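Local coordinates for protein nucleotidyl transferase (Methanothermobacter thermautotrophicus, PDB 6PLJ) that probably transfers nucleotidyl groups, as a MobA-like NTP transferase family member from a methanogen, possibly in pseudomurein cell wall synthesis, at residues E77-E90 with L93-V106. Residues are numbered along the deposited sequence; the frame is centred on the assembly and turned at random.
Sequences ECIVVTGHRAGEVE and LSGMDVRVVRNDPV
Arg102 holds the carboxylate of Glu90 side-on: NH2 donates to OE1 at 2.8 Å and NE to OE2 at 3.0 Å, both oxygens lying near the guanidinium plane and met on their syn sides. A bend at chi3 (-80°) turns the guanidinium toward the first turns of helix 86-92, where the small CB of Ala86 sits over one face, toward its rim, 3.4 Å from NE. OE2 takes a second bond through its anti lone pair, from Thr82 OG1 at 2.7 Å, which fixes the carboxylate's rotation; Val100 CG1 crosses near Glu90 OE2 and Thr82 OG1, 3.5 and 3.6 Å away. The two segments supply both strands and most of the helix of a beta-alpha-beta unit in the Rossmann-like alpha/beta fold expected of the MobA-like family, with parallel strand 99-102 at the sheet's edge. A ladder of backbone bonds joins the strands, from Arg99 N to Cys78 O at one end to Asn103 N to Thr82 O at the other. Beta-branched residues suit these extended backbones. On the helix 86-92 side of the sheet, Val80 CG1 meets Leu93 CD1 tip to tip at 3.7 Å, while Val80 CG2 packs on Val98. On the other face, Val101 CG2 touches Ile79 and Val81, and helix 110-120 lies against Val101. Asn103 crosses Val81 at about a right angle, OD1 nearest CG1, with ND2 bonded to Ser113. At the strand start, one water bridges Glu77 OE1 and Arg99 NE, while Ser26 and Gly122 hold Glu77 OE2.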
loop_
_atom_site.group_PDB
_atom_site.type_symbol
_atom_site.label_atom_id
_atom_site.label_comp_id
_atom_site.label_asym_id
_atom_site.label_seq_id
_atom_site.Cartn_x
_atom_site.Cartn_y
_atom_site.Cartn_z
ATOM N N GLU A 77 13.145 7.260 2.032
ATOM C CA GLU A 77 12.260 7.784 3.070
ATOM C C GLU A 77 10.926 7.091 2.952
ATOM O O GLU A 77 10.615 6.544 1.895
ATOM C CB GLU A 77 12.048 9.294 2.942
ATOM C CG GLU A 77 11.249 9.684 1.697
ATOM C CD GLU A 77 11.038 11.167 1.531
ATOM O OE1 GLU A 77 11.290 11.922 2.496
ATOM O OE2 GLU A 77 10.605 11.568 0.434
ATOM N N CYS A 78 10.153 7.118 4.034
ATOM C CA CYS A 78 8.809 6.569 4.042
ATOM C C CYS A 78 7.839 7.599 4.607
ATOM O O CYS A 78 7.968 8.023 5.763
ATOM C CB CYS A 78 8.767 5.296 4.872
ATOM S SG CYS A 78 7.144 4.489 4.832
ATOM N N ILE A 79 6.899 8.007 3.759
ATOM C CA ILE A 79 5.793 8.876 4.108
ATOM C C ILE A 79 4.625 7.975 4.446
ATOM O O ILE A 79 4.388 7.000 3.743
ATOM C CB ILE A 79 5.411 9.796 2.914
ATOM C CG1 ILE A 79 6.423 10.945 2.760
ATOM C CG2 ILE A 79 4.040 10.437 3.119
ATOM C CD1 ILE A 79 7.854 10.560 2.575
ATOM N N VAL A 80 3.908 8.282 5.519
ATOM C CA VAL A 80 2.695 7.542 5.842
ATOM C C VAL A 80 1.558 8.539 5.890
ATOM O O VAL A 80 1.658 9.555 6.583
ATOM C CB VAL A 80 2.786 6.806 7.180
ATOM C CG1 VAL A 80 1.490 6.067 7.451
ATOM C CG2 VAL A 80 3.962 5.843 7.195
ATOM N N VAL A 81 0.494 8.245 5.147
ATOM C CA VAL A 81 -0.669 9.118 5.082
ATOM C C VAL A 81 -1.705 8.560 6.022
ATOM O O VAL A 81 -2.111 7.406 5.874
ATOM C CB VAL A 81 -1.225 9.212 3.658
ATOM C CG1 VAL A 81 -2.367 10.216 3.599
ATOM C CG2 VAL A 81 -0.118 9.626 2.693
ATOM N N THR A 82 -2.150 9.396 6.955
ATOM C CA THR A 82 -3.107 8.978 7.970
ATOM C C THR A 82 -4.398 9.783 7.830
ATOM O O THR A 82 -4.460 10.772 7.109
ATOM C CB THR A 82 -2.512 9.141 9.387
ATOM O OG1 THR A 82 -2.164 10.515 9.607
ATOM C CG2 THR A 82 -1.263 8.261 9.554
ATOM N N GLY A 83 -5.446 9.318 8.491
ATOM C CA GLY A 83 -6.733 10.005 8.427
ATOM C C GLY A 83 -7.685 9.353 9.397
ATOM O O GLY A 83 -7.814 9.783 10.542
ATOM N N HIS A 84 -8.312 8.279 8.949
ATOM C CA HIS A 84 -9.188 7.528 9.812
ATOM C C HIS A 84 -8.454 6.987 11.023
ATOM O O HIS A 84 -7.456 6.269 10.881
ATOM C CB HIS A 84 -9.858 6.377 9.085
ATOM C CG HIS A 84 -10.890 5.720 9.920
ATOM N ND1 HIS A 84 -12.015 6.397 10.352
ATOM C CD2 HIS A 84 -10.964 4.481 10.449
ATOM C CE1 HIS A 84 -12.734 5.590 11.107
ATOM N NE2 HIS A 84 -12.132 4.421 11.168
ATOM N N ARG A 85 -8.960 7.305 12.217
ATOM C CA ARG A 85 -8.302 6.909 13.466
ATOM C C ARG A 85 -6.809 7.283 13.460
ATOM O O ARG A 85 -5.962 6.527 13.934
ATOM C CB ARG A 85 -8.523 5.420 13.745
ATOM C CG ARG A 85 -9.988 5.127 14.073
ATOM C CD ARG A 85 -10.260 3.657 14.262
ATOM N NE ARG A 85 -11.607 3.469 14.814
ATOM C CZ ARG A 85 -11.924 3.485 16.111
ATOM N NH1 ARG A 85 -10.994 3.614 17.073
ATOM N NH2 ARG A 85 -13.201 3.337 16.460
ATOM N N ALA A 86 -6.510 8.468 12.932
ATOM C CA ALA A 86 -5.114 8.911 12.788
ATOM C C ALA A 86 -4.362 8.916 14.110
ATOM O O ALA A 86 -3.207 8.502 14.149
ATOM C CB ALA A 86 -5.035 10.283 12.161
ATOM N N GLY A 87 -4.990 9.394 15.179
ATOM C CA GLY A 87 -4.343 9.347 16.500
ATOM C C GLY A 87 -3.777 7.989 16.874
ATOM O O GLY A 87 -2.604 7.868 17.267
ATOM N N GLU A 88 -4.591 6.954 16.704
ATOM C CA GLU A 88 -4.204 5.594 17.037
ATOM C C GLU A 88 -3.174 5.028 16.068
ATOM O O GLU A 88 -2.250 4.346 16.486
ATOM C CB GLU A 88 -5.419 4.664 17.051
ATOM C CG GLU A 88 -6.374 4.914 18.197
ATOM C CD GLU A 88 -7.620 4.081 18.052
ATOM O OE1 GLU A 88 -8.461 4.435 17.207
ATOM O OE2 GLU A 88 -7.745 3.063 18.757
ATOM N N VAL A 89 -3.335 5.323 14.777
ATOM C CA VAL A 89 -2.387 4.844 13.764
ATOM C C VAL A 89 -1.026 5.514 13.985
ATOM O O VAL A 89 0.006 4.853 13.977
ATOM C CB VAL A 89 -2.939 5.059 12.328
ATOM C CG1 VAL A 89 -1.887 4.760 11.284
ATOM C CG2 VAL A 89 -4.174 4.183 12.098
ATOM N N GLU A 90 -1.048 6.811 14.240
ATOM C CA GLU A 90 0.179 7.566 14.527
ATOM C C GLU A 90 0.858 7.097 15.810
ATOM O O GLU A 90 2.093 6.979 15.843
ATOM C CB GLU A 90 -0.106 9.058 14.528
ATOM C CG GLU A 90 -0.479 9.565 13.139
ATOM C CD GLU A 90 -1.054 10.956 13.130
ATOM O OE1 GLU A 90 -0.985 11.660 14.173
ATOM O OE2 GLU A 90 -1.609 11.362 12.097
ATOM N N LEU A 93 2.767 3.977 15.092
ATOM C CA LEU A 93 3.994 4.250 14.350
ATOM C C LEU A 93 5.004 5.114 15.081
ATOM O O LEU A 93 6.067 5.377 14.531
ATOM C CB LEU A 93 3.653 4.913 13.018
ATOM C CG LEU A 93 2.848 4.017 12.076
ATOM C CD1 LEU A 93 2.483 4.776 10.817
ATOM C CD2 LEU A 93 3.608 2.743 11.738
ATOM N N SER A 94 4.695 5.523 16.311
ATOM C CA SER A 94 5.457 6.574 16.999
ATOM C C SER A 94 6.955 6.289 17.164
ATOM O O SER A 94 7.751 7.236 17.197
ATOM C CB SER A 94 4.829 6.869 18.367
ATOM O OG SER A 94 4.925 5.739 19.195
ATOM N N GLY A 95 7.342 5.018 17.234
ATOM C CA GLY A 95 8.768 4.652 17.306
ATOM C C GLY A 95 9.506 4.538 15.976
ATOM O O GLY A 95 10.706 4.236 15.956
ATOM N N MET A 96 8.818 4.769 14.858
ATOM C CA MET A 96 9.357 4.400 13.553
ATOM C C MET A 96 9.806 5.614 12.769
ATOM O O MET A 96 9.329 6.730 12.971
ATOM C CB MET A 96 8.318 3.603 12.759
ATOM C CG MET A 96 7.885 2.338 13.471
ATOM S SD MET A 96 6.904 1.275 12.414
ATOM C CE MET A 96 8.151 0.368 11.519
ATOM N N ASP A 97 10.740 5.384 11.855
ATOM C CA ASP A 97 11.355 6.470 11.105
ATOM C C ASP A 97 10.508 6.780 9.876
ATOM O O ASP A 97 10.825 6.376 8.765
ATOM C CB ASP A 97 12.793 6.095 10.742
ATOM C CG ASP A 97 13.547 7.223 10.060
ATOM O OD1 ASP A 97 13.186 8.400 10.200
ATOM O OD2 ASP A 97 14.511 6.907 9.347
ATOM N N VAL A 98 9.398 7.460 10.113
ATOM C CA VAL A 98 8.463 7.840 9.049
ATOM C C VAL A 98 8.084 9.299 9.156
ATOM O O VAL A 98 8.184 9.895 10.230
ATOM C CB VAL A 98 7.159 7.014 9.085
ATOM C CG1 VAL A 98 7.450 5.559 8.796
ATOM C CG2 VAL A 98 6.425 7.146 10.412
ATOM N N ARG A 99 7.620 9.846 8.042
ATOM C CA ARG A 99 7.093 11.188 7.953
ATOM C C ARG A 99 5.594 11.047 7.773
ATOM O O ARG A 99 5.136 10.521 6.762
ATOM C CB ARG A 99 7.738 11.912 6.768
ATOM C CG ARG A 99 7.135 13.254 6.406
ATOM C CD ARG A 99 7.941 13.947 5.321
ATOM N NE ARG A 99 9.297 14.246 5.752
ATOM C CZ ARG A 99 9.676 15.341 6.421
ATOM N NH1 ARG A 99 8.812 16.312 6.729
ATOM N NH2 ARG A 99 10.953 15.485 6.747
ATOM N N VAL A 100 4.846 11.489 8.775
ATOM C CA VAL A 100 3.395 11.363 8.769
ATOM C C VAL A 100 2.751 12.623 8.224
ATOM O O VAL A 100 3.076 13.737 8.660
ATOM C CB VAL A 100 2.859 11.107 10.185
ATOM C CG1 VAL A 100 1.336 11.101 10.187
ATOM C CG2 VAL A 100 3.401 9.788 10.725
ATOM N N VAL A 101 1.830 12.445 7.281
ATOM C CA VAL A 101 0.974 13.529 6.810
ATOM C C VAL A 101 -0.458 13.080 6.943
ATOM O O VAL A 101 -0.799 11.955 6.607
ATOM C CB VAL A 101 1.280 14.000 5.372
ATOM C CG1 VAL A 101 2.666 14.637 5.337
ATOM C CG2 VAL A 101 1.174 12.889 4.348
ATOM N N ARG A 102 -1.297 13.961 7.470
ATOM C CA ARG A 102 -2.677 13.597 7.741
ATOM C C ARG A 102 -3.593 14.179 6.667
ATOM O O ARG A 102 -3.440 15.340 6.251
ATOM C CB ARG A 102 -3.053 14.062 9.146
ATOM C CG ARG A 102 -4.235 13.330 9.734
ATOM C CD ARG A 102 -4.610 13.912 11.085
ATOM N NE ARG A 102 -3.768 13.465 12.197
ATOM C CZ ARG A 102 -4.058 13.703 13.478
ATOM N NH1 ARG A 102 -5.147 14.402 13.805
ATOM N NH2 ARG A 102 -3.267 13.261 14.446
ATOM N N ASN A 103 -4.529 13.368 6.219
ATOM C CA ASN A 103 -5.551 13.938 5.329
ATOM C C ASN A 103 -6.450 14.816 6.206
ATOM O O ASN A 103 -6.934 14.354 7.185
ATOM C CB ASN A 103 -6.465 12.864 4.742
ATOM C CG ASN A 103 -5.814 12.017 3.677
ATOM O OD1 ASN A 103 -5.023 12.515 2.884
ATOM N ND2 ASN A 103 -6.201 10.769 3.622
ATOM N N ASP A 104 -6.680 16.033 5.783
ATOM C CA ASP A 104 -7.631 16.935 6.445
ATOM C C ASP A 104 -8.227 17.798 5.341
ATOM O O ASP A 104 -7.537 18.709 4.861
ATOM C CB ASP A 104 -6.917 17.781 7.511
ATOM C CG ASP A 104 -7.865 18.710 8.280
ATOM O OD1 ASP A 104 -9.106 18.571 8.160
ATOM O OD2 ASP A 104 -7.349 19.576 9.025
ATOM N N PRO A 105 -9.475 17.543 4.913
ATOM C CA PRO A 105 -10.435 16.603 5.546
ATOM C C PRO A 105 -10.112 15.114 5.397
ATOM O O PRO A 105 -9.396 14.728 4.470
ATOM C CB PRO A 105 -11.753 16.922 4.817
ATOM C CG PRO A 105 -11.316 17.423 3.482
ATOM C CD PRO A 105 -10.090 18.251 3.774
ATOM N N VAL A 106 -10.645 14.298 6.309
ATOM C CA VAL A 106 -10.337 12.859 6.326
ATOM C C VAL A 106 -11.110 12.003 5.339
ATOM O O VAL A 106 -10.676 10.910 5.039
ATOM C CB VAL A 106 -10.494 12.169 7.717
ATOM C CG1 VAL A 106 -9.557 12.769 8.731
ATOM C CG2 VAL A 106 -11.950 12.161 8.211
HETATM O O HOH W 1 11.176 12.180 5.225
HETATM O O HOH W 2 11.584 7.647 6.452
#